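Local coordinates for LPXTG cell wall surface protein (Streptococcus gordonii, PDB 4IGB) that is a surface protein of the cell wall, probably linked covalently to peptidoglycan, and may serve as an adhesin, at residues P196-A201 / Q246-S251; N226-L231 / N255-L260. One frame throughout, in Å; residues are numbered along the deposited sequence.

Interaction 1 of 2, residues P196-A201 / Q246-S251. With NA (sodium ion), chain M.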
ATOM      1  N   PRO B 196       0.552  -8.354  -5.860  1.00 15.62           N
ATOM      2  CA  PRO B 196       1.412  -9.393  -6.435  1.00 16.17           C
ATOM      3  C   PRO B 196       0.836  -9.806  -7.784  1.00 21.71           C
ATOM      4  O   PRO B 196      -0.386  -9.905  -7.899  1.00 21.11           O
ATOM      5  CB  PRO B 196       1.255 -10.569  -5.467  1.00 21.63           C
ATOM      6  CG  PRO B 196       0.514 -10.052  -4.287  1.00 26.09           C
ATOM      7  CD  PRO B 196      -0.243  -8.843  -4.723  1.00 20.49           C
ATOM      8  N   THR B 197       1.683 -10.050  -8.776  1.00 20.42           N
ATOM      9  CA  THR B 197       1.210 -10.535 -10.071  1.00 16.73           C
ATOM     10  C   THR B 197       2.059 -11.696 -10.557  1.00 23.39           C
ATOM     11  O   THR B 197       3.175 -11.910 -10.088  1.00 17.62           O
ATOM     12  CB  THR B 197       1.263  -9.433 -11.143  1.00 18.62           C
ATOM     13  OG1 THR B 197       2.623  -9.043 -11.341  1.00 21.77           O
ATOM     14  CG2 THR B 197       0.450  -8.225 -10.716  1.00 25.44           C
ATOM     15  N   ASP B 198       1.528 -12.454 -11.507  1.00 25.22           N
ATOM     16  CA  ASP B 198       2.322 -13.479 -12.162  1.00 21.51           C
ATOM     17  C   ASP B 198       2.861 -14.508 -11.196  1.00 18.67           C
ATOM     18  O   ASP B 198       3.983 -14.992 -11.363  1.00 19.33           O
ATOM     19  CB  ASP B 198       3.501 -12.869 -12.941  1.00 17.53           C
ATOM     20  CG  ASP B 198       4.098 -13.864 -13.935  1.00 31.54           C
ATOM     21  OD1 ASP B 198       3.307 -14.660 -14.491  1.00 24.67           O
ATOM     22  OD2 ASP B 198       5.330 -13.882 -14.135  1.00 27.06           O
ATOM     23  N   ILE B 199       2.065 -14.865 -10.196  1.00 23.11           N
ATOM     24  CA  ILE B 199       2.448 -15.953  -9.308  1.00 18.43           C
ATOM     25  C   ILE B 199       2.108 -17.273  -9.998  1.00 24.21           C
ATOM     26  O   ILE B 199       0.975 -17.754  -9.874  1.00 23.81           O
ATOM     27  CB  ILE B 199       1.700 -15.894  -7.972  1.00 22.88           C
ATOM     28  CG1 ILE B 199       1.863 -14.503  -7.349  1.00 20.84           C
ATOM     29  CG2 ILE B 199       2.176 -17.034  -7.042  1.00 15.43           C
ATOM     30  CD1 ILE B 199       3.295 -14.022  -7.324  1.00 24.46           C
ATOM     31  N   ASP B 200       3.081 -17.859 -10.702  1.00 21.05           N
ATOM     32  CA  ASP B 200       2.774 -18.901 -11.682  1.00 16.69           C
ATOM     33  C   ASP B 200       3.878 -19.913 -11.932  1.00 26.22           C
ATOM     34  O   ASP B 200       3.727 -20.787 -12.781  1.00 26.62           O
ATOM     35  CB  ASP B 200       2.363 -18.261 -13.016  1.00 21.16           C
ATOM     36  CG  ASP B 200       3.560 -17.904 -13.897  1.00 29.55           C
ATOM     37  OD1 ASP B 200       4.639 -17.623 -13.350  1.00 23.74           O
ATOM     38  OD2 ASP B 200       3.427 -17.903 -15.142  1.00 28.94           O
ATOM     39  N   ALA B 201       4.983 -19.821 -11.200  1.00 23.09           N
ATOM     40  CA  ALA B 201       6.084 -20.748 -11.438  1.00 29.14           C
ATOM     41  C   ALA B 201       5.918 -22.035 -10.653  1.00 25.93           C
ATOM     42  O   ALA B 201       5.574 -22.013  -9.476  1.00 23.71           O
ATOM     43  CB  ALA B 201       7.434 -20.102 -11.124  1.00 26.10           C
ATOM     44  N   GLN B 246      -0.734 -22.460 -12.342  1.00 32.84           N
ATOM     45  CA  GLN B 246      -0.547 -22.559 -13.786  1.00 32.06           C
ATOM     46  C   GLN B 246       0.201 -21.376 -14.378  1.00 35.46           C
ATOM     47  O   GLN B 246       0.252 -20.296 -13.788  1.00 32.38           O
ATOM     48  CB  GLN B 246      -1.896 -22.719 -14.488  1.00 31.60           C
ATOM     49  CG  GLN B 246      -2.886 -21.598 -14.190  1.00 34.01           C
ATOM     50  CD  GLN B 246      -4.092 -21.619 -15.122  1.00 49.78           C
ATOM     51  OE1 GLN B 246      -5.091 -22.307 -14.868  1.00 40.52           O
ATOM     52  NE2 GLN B 246      -4.003 -20.859 -16.208  1.00 47.24           N
ATOM     53  N   ILE B 247       0.778 -21.593 -15.555  1.00 25.37           N
ATOM     54  CA  ILE B 247       1.445 -20.538 -16.302  1.00 22.73           C
ATOM     55  C   ILE B 247       0.443 -19.467 -16.700  1.00 24.63           C
ATOM     56  O   ILE B 247      -0.684 -19.777 -17.077  1.00 32.26           O
ATOM     57  CB  ILE B 247       2.081 -21.103 -17.570  1.00 36.21           C
ATOM     58  CG1 ILE B 247       2.964 -22.294 -17.217  1.00 45.02           C
ATOM     59  CG2 ILE B 247       2.900 -20.037 -18.278  1.00 32.02           C
ATOM     60  CD1 ILE B 247       4.186 -21.893 -16.458  1.00 55.64           C
ATOM     61  N   THR B 248       0.848 -18.209 -16.595  1.00 24.43           N
ATOM     62  CA  THR B 248       0.034 -17.089 -17.055  1.00 30.32           C
ATOM     63  C   THR B 248       0.924 -16.142 -17.832  1.00 35.25           C
ATOM     64  O   THR B 248       2.015 -15.801 -17.376  1.00 33.40           O
ATOM     65  CB  THR B 248      -0.590 -16.286 -15.883  1.00 28.56           C
ATOM     66  OG1 THR B 248       0.434 -15.949 -14.936  1.00 21.69           O
ATOM     67  CG2 THR B 248      -1.671 -17.098 -15.190  1.00 23.38           C
ATOM     68  N   GLY B 249       0.463 -15.704 -18.998  1.00 32.04           N
ATOM     69  CA  GLY B 249       1.232 -14.761 -19.782  1.00 29.79           C
ATOM     70  C   GLY B 249       0.449 -13.501 -20.072  1.00 27.41           C
ATOM     71  O   GLY B 249      -0.782 -13.528 -20.159  1.00 26.62           O
ATOM     72  N   GLY B 250       1.166 -12.392 -20.225  1.00 28.75           N
ATOM     73  CA  GLY B 250       0.546 -11.111 -20.501  1.00 27.65           C
ATOM     74  C   GLY B 250       0.014 -10.419 -19.256  1.00 28.33           C
ATOM     75  O   GLY B 250      -0.428 -11.064 -18.303  1.00 26.79           O
ATOM     76  N   SER B 251       0.039  -9.095 -19.283  1.00 24.77           N
ATOM     77  CA  SER B 251      -0.402  -8.267 -18.169  1.00 27.91           C
ATOM     78  C   SER B 251      -1.773  -8.644 -17.604  1.00 34.86           C
ATOM     79  O   SER B 251      -1.917  -8.820 -16.392  1.00 25.35           O
ATOM     80  CB  SER B 251      -0.425  -6.805 -18.591  1.00 36.32           C
ATOM     81  OG  SER B 251      -0.948  -6.003 -17.547  1.00 48.55           O
TER
HETATM   82 NA    NA M 504       4.429 -15.888 -16.553  0.72 31.94          NA
HETATM   83  O   HOH W   1      -0.812 -19.604 -11.128  1.00 20.53           O
HETATM   84  O   HOH W   2       5.074 -13.779 -17.612  1.00 37.28           O
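Asp198, Asp200 and Thr248 meet around a sodium ion that joins two loops. Asp198 OD1 binds sodium at 2.6 Å. Asp200 OD2 binds it at 2.7 Å. Thr248 gives its backbone O, 2.5 Å from sodium. Water 2 is a further ligand, and one more atom comes from elsewhere in the structure. Each carboxylate uses one oxygen on the metal. The positive ion probably offsets the repulsion between the two acids.

Asp200 OD2 has a second role. It accepts a nearly straight hydrogen bond from Thr248 N at 3.0 Å, with an N-H...O angle of 170°. The bond uses the anti lone pair of OD2. Thr248 is therefore held to Asp200 through its backbone N and to sodium through its backbone O. Asp198 CG lies anti to the backbone N (chi1 -164°), which turns it toward the sodium. Thr248 OG1 is 3.2 Å from Asp198 OD1, a weak contact whose proton is not settled. The stronger partner of this hydroxyl is Ser258 OG.

Away from the metal, Asp200 CB lies against Gln246 O. Water 1 spans the loops there: it donates to Ile199 O at 2.9 Å and accepts from Gln246 N. Glu209 OE1 takes up the backbone N of both Asp200 and Ala201.

The site belongs to the N-terminal domain. The 196-201 loop follows strand 193-194, an outermost strand of a five-stranded mixed sheet. Segment 246-251 runs from the loop after strand 239-243 into the start of helix 250-256, whose Glu254 touches both Asp198 and Thr248.

Interaction 2 of 2, residues N226-L231 / N255-L260; sequences NNANVL and NNVSGL
Asn256 CB and OD1 both stand over one face of the Asn226 amide, with CB 3.8 Å from Asn226 CG. The two amide planes are 51° apart. Asn256 OD1 also approaches Asn226 CB at 3.3 Å. The rim atoms bond elsewhere: Asn226 ND2 to Thr21 O, Asn256 OD1 to Ile23 N and Asn256 ND2 to Asp22 OD1. Asn226 OD1 accepts from Ala228 N at 2.9 Å, the donor standing out of the carbonyl plane on the other face. This is an Asx turn at the start of the type I turn 226-229.

A second Asx turn follows at Asn229. Its CG is anti to the backbone N (chi1 -168°), and OD1 accepts from Leu231 N at 2.8 Å, again from above the plane. Its ND2 donates to water 3. That water also accepts from Asn226 N and donates to Asn256 O, so it ties the loops together.

Val230 N donates to Val257 O at 3.0 Å. Next to this bond, Val230 CG2 meets Val257 CG1 at 3.6 Å, while Ala228 CB faces Val257 CG2. Leu231 CD1 reaches Leu260 CD2 at 4.0 Å and also packs on the Ser258 backbone.

The 226-231 loop connects strands 220-226 and 232-235. The other segment carries the chain from helix 250-256 to strand 261-264, which pairs antiparallel with 220-226. Trp242 of strand 239-243 touches both leucines.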
ATOM      1  N   ASN B 226      -9.890 -11.076  -9.032  1.00 27.28           N
ATOM      2  CA  ASN B 226     -10.754 -11.118 -10.198  1.00 22.92           C
ATOM      3  C   ASN B 226     -11.322 -12.534 -10.313  1.00 29.93           C
ATOM      4  O   ASN B 226     -10.684 -13.519  -9.882  1.00 22.37           O
ATOM      5  CB  ASN B 226      -9.965 -10.717 -11.439  1.00 18.94           C
ATOM      6  CG  ASN B 226     -10.769 -10.858 -12.726  1.00 27.67           C
ATOM      7  OD1 ASN B 226     -10.778 -11.922 -13.328  1.00 22.76           O
ATOM      8  ND2 ASN B 226     -11.421  -9.777 -13.159  1.00 17.89           N
ATOM      9  N   ASN B 227     -12.536 -12.629 -10.857  1.00 22.69           N
ATOM     10  CA  ASN B 227     -13.222 -13.910 -11.041  1.00 29.20           C
ATOM     11  C   ASN B 227     -12.356 -15.011 -11.646  1.00 29.88           C
ATOM     12  O   ASN B 227     -12.568 -16.198 -11.375  1.00 24.55           O
ATOM     13  CB  ASN B 227     -14.481 -13.724 -11.896  1.00 24.45           C
ATOM     14  CG  ASN B 227     -15.589 -13.003 -11.149  1.00 36.31           C
ATOM     15  OD1 ASN B 227     -15.822 -13.255  -9.959  1.00 30.75           O
ATOM     16  ND2 ASN B 227     -16.284 -12.103 -11.844  1.00 25.51           N
ATOM     17  N   ALA B 228     -11.370 -14.622 -12.448  1.00 19.88           N
ATOM     18  CA  ALA B 228     -10.570 -15.608 -13.175  1.00 25.65           C
ATOM     19  C   ALA B 228      -9.370 -16.113 -12.381  1.00 27.54           C
ATOM     20  O   ALA B 228      -8.588 -16.922 -12.869  1.00 21.78           O
ATOM     21  CB  ALA B 228     -10.124 -15.036 -14.520  1.00 22.25           C
ATOM     22  N   ASN B 229      -9.226 -15.644 -11.147  1.00 27.05           N
ATOM     23  CA  ASN B 229      -8.107 -16.085 -10.314  1.00 20.96           C
ATOM     24  C   ASN B 229      -8.043 -17.605 -10.125  1.00 27.33           C
ATOM     25  O   ASN B 229      -9.062 -18.234  -9.832  1.00 25.57           O
ATOM     26  CB  ASN B 229      -8.173 -15.407  -8.947  1.00 16.90           C
ATOM     27  CG  ASN B 229      -6.904 -15.603  -8.156  1.00 24.10           C
ATOM     28  OD1 ASN B 229      -6.650 -16.682  -7.627  1.00 23.83           O
ATOM     29  ND2 ASN B 229      -6.080 -14.564  -8.100  1.00 24.40           N
ATOM     30  N   VAL B 230      -6.847 -18.178 -10.273  1.00 19.60           N
ATOM     31  CA  VAL B 230      -6.642 -19.620 -10.175  1.00 16.26           C
ATOM     32  C   VAL B 230      -5.630 -19.996  -9.102  1.00 26.57           C
ATOM     33  O   VAL B 230      -5.220 -21.155  -9.007  1.00 25.79           O
ATOM     34  CB  VAL B 230      -6.112 -20.214 -11.499  1.00 23.96           C
ATOM     35  CG1 VAL B 230      -7.072 -19.925 -12.661  1.00 27.06           C
ATOM     36  CG2 VAL B 230      -4.718 -19.678 -11.798  1.00 24.80           C
ATOM     37  N   LEU B 231      -5.212 -19.021  -8.302  1.00 24.60           N
ATOM     38  CA  LEU B 231      -4.251 -19.287  -7.235  1.00 22.20           C
ATOM     39  C   LEU B 231      -4.937 -20.075  -6.133  1.00 24.51           C
ATOM     40  O   LEU B 231      -6.122 -19.876  -5.865  1.00 19.94           O
ATOM     41  CB  LEU B 231      -3.706 -17.974  -6.668  1.00 19.17           C
ATOM     42  CG  LEU B 231      -3.117 -17.018  -7.708  1.00 23.03           C
ATOM     43  CD1 LEU B 231      -2.674 -15.732  -7.045  1.00 21.37           C
ATOM     44  CD2 LEU B 231      -1.973 -17.679  -8.464  1.00 22.28           C
ATOM     45  N   ASN B 255      -2.196 -10.226 -13.725  1.00 20.92           N
ATOM     46  CA  ASN B 255      -2.916  -9.506 -12.684  1.00 25.40           C
ATOM     47  C   ASN B 255      -4.184 -10.233 -12.260  1.00 23.43           C
ATOM     48  O   ASN B 255      -4.450 -10.407 -11.070  1.00 21.60           O
ATOM     49  CB  ASN B 255      -3.300  -8.117 -13.179  1.00 14.99           C
ATOM     50  CG  ASN B 255      -2.141  -7.161 -13.184  1.00 24.19           C
ATOM     51  OD1 ASN B 255      -1.917  -6.426 -12.215  1.00 25.49           O
ATOM     52  ND2 ASN B 255      -1.375  -7.175 -14.270  1.00 15.44           N
ATOM     53  N   ASN B 256      -4.972 -10.649 -13.247  1.00 21.18           N
ATOM     54  CA  ASN B 256      -6.296 -11.210 -12.977  1.00 17.75           C
ATOM     55  C   ASN B 256      -6.328 -12.710 -12.695  1.00 23.60           C
ATOM     56  O   ASN B 256      -7.093 -13.165 -11.850  1.00 25.06           O
ATOM     57  CB  ASN B 256      -7.266 -10.830 -14.103  1.00 20.87           C
ATOM     58  CG  ASN B 256      -7.517  -9.323 -14.168  1.00 26.23           C
ATOM     59  OD1 ASN B 256      -7.950  -8.712 -13.186  1.00 27.90           O
ATOM     60  ND2 ASN B 256      -7.215  -8.715 -15.314  1.00 25.57           N
ATOM     61  N   VAL B 257      -5.506 -13.479 -13.403  1.00 20.19           N
ATOM     62  CA  VAL B 257      -5.477 -14.918 -13.216  1.00 18.37           C
ATOM     63  C   VAL B 257      -4.477 -15.361 -12.139  1.00 26.20           C
ATOM     64  O   VAL B 257      -4.762 -16.264 -11.335  1.00 22.20           O
ATOM     65  CB  VAL B 257      -5.146 -15.649 -14.532  1.00 22.69           C
ATOM     66  CG1 VAL B 257      -4.878 -17.122 -14.264  1.00 20.55           C
ATOM     67  CG2 VAL B 257      -6.288 -15.464 -15.553  1.00 25.04           C
ATOM     68  N   SER B 258      -3.300 -14.743 -12.128  1.00 18.89           N
ATOM     69  CA  SER B 258      -2.262 -15.148 -11.188  1.00 14.23           C
ATOM     70  C   SER B 258      -1.817 -14.015 -10.247  1.00 21.95           C
ATOM     71  O   SER B 258      -0.719 -14.064  -9.702  1.00 22.93           O
ATOM     72  CB  SER B 258      -1.059 -15.707 -11.944  1.00 15.78           C
ATOM     73  OG  SER B 258      -0.477 -14.719 -12.792  1.00 16.73           O
ATOM     74  N   GLY B 259      -2.675 -13.022 -10.037  1.00 18.77           N
ATOM     75  CA  GLY B 259      -2.360 -11.923  -9.136  1.00 15.33           C
ATOM     76  C   GLY B 259      -3.530 -11.496  -8.267  1.00 21.47           C
ATOM     77  O   GLY B 259      -4.621 -12.054  -8.361  1.00 27.22           O
ATOM     78  N   LEU B 260      -3.318 -10.504  -7.410  1.00 20.69           N
ATOM     79  CA  LEU B 260      -4.379 -10.046  -6.530  1.00 14.93           C
ATOM     80  C   LEU B 260      -3.989  -8.714  -5.918  1.00 19.19           C
ATOM     81  O   LEU B 260      -2.854  -8.281  -6.071  1.00 23.06           O
ATOM     82  CB  LEU B 260      -4.645 -11.069  -5.421  1.00 17.93           C
ATOM     83  CG  LEU B 260      -3.514 -11.321  -4.415  1.00 20.62           C
ATOM     84  CD1 LEU B 260      -4.068 -11.813  -3.086  1.00 17.24           C
ATOM     85  CD2 LEU B 260      -2.501 -12.311  -4.967  1.00 19.76           C
TER
HETATM   86  O   HOH W   3      -7.157 -12.091  -9.410  1.00 17.25           O

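In the fold
Both interactions use helix 250-256 in the N-terminal domain: interaction 1 around its start, interaction 2 at its last residues and exit. Their centres are 9 Å apart, and their segments alternate along the chain. They touch directly. Besides the hydroxyl pair Thr248-Ser258, Ile199 N probably bonds to Ser258 O, at 2.9 Å. Leu231 CD2 also packs against Ile199 O. Interaction 1 is partly buried and polar, with two carboxylates and a backbone carbonyl on sodium and a water between backbone groups. Interaction 2 is the more buried, with about twice the contact area, and combines apolar packing with Asx turns and a bridging water.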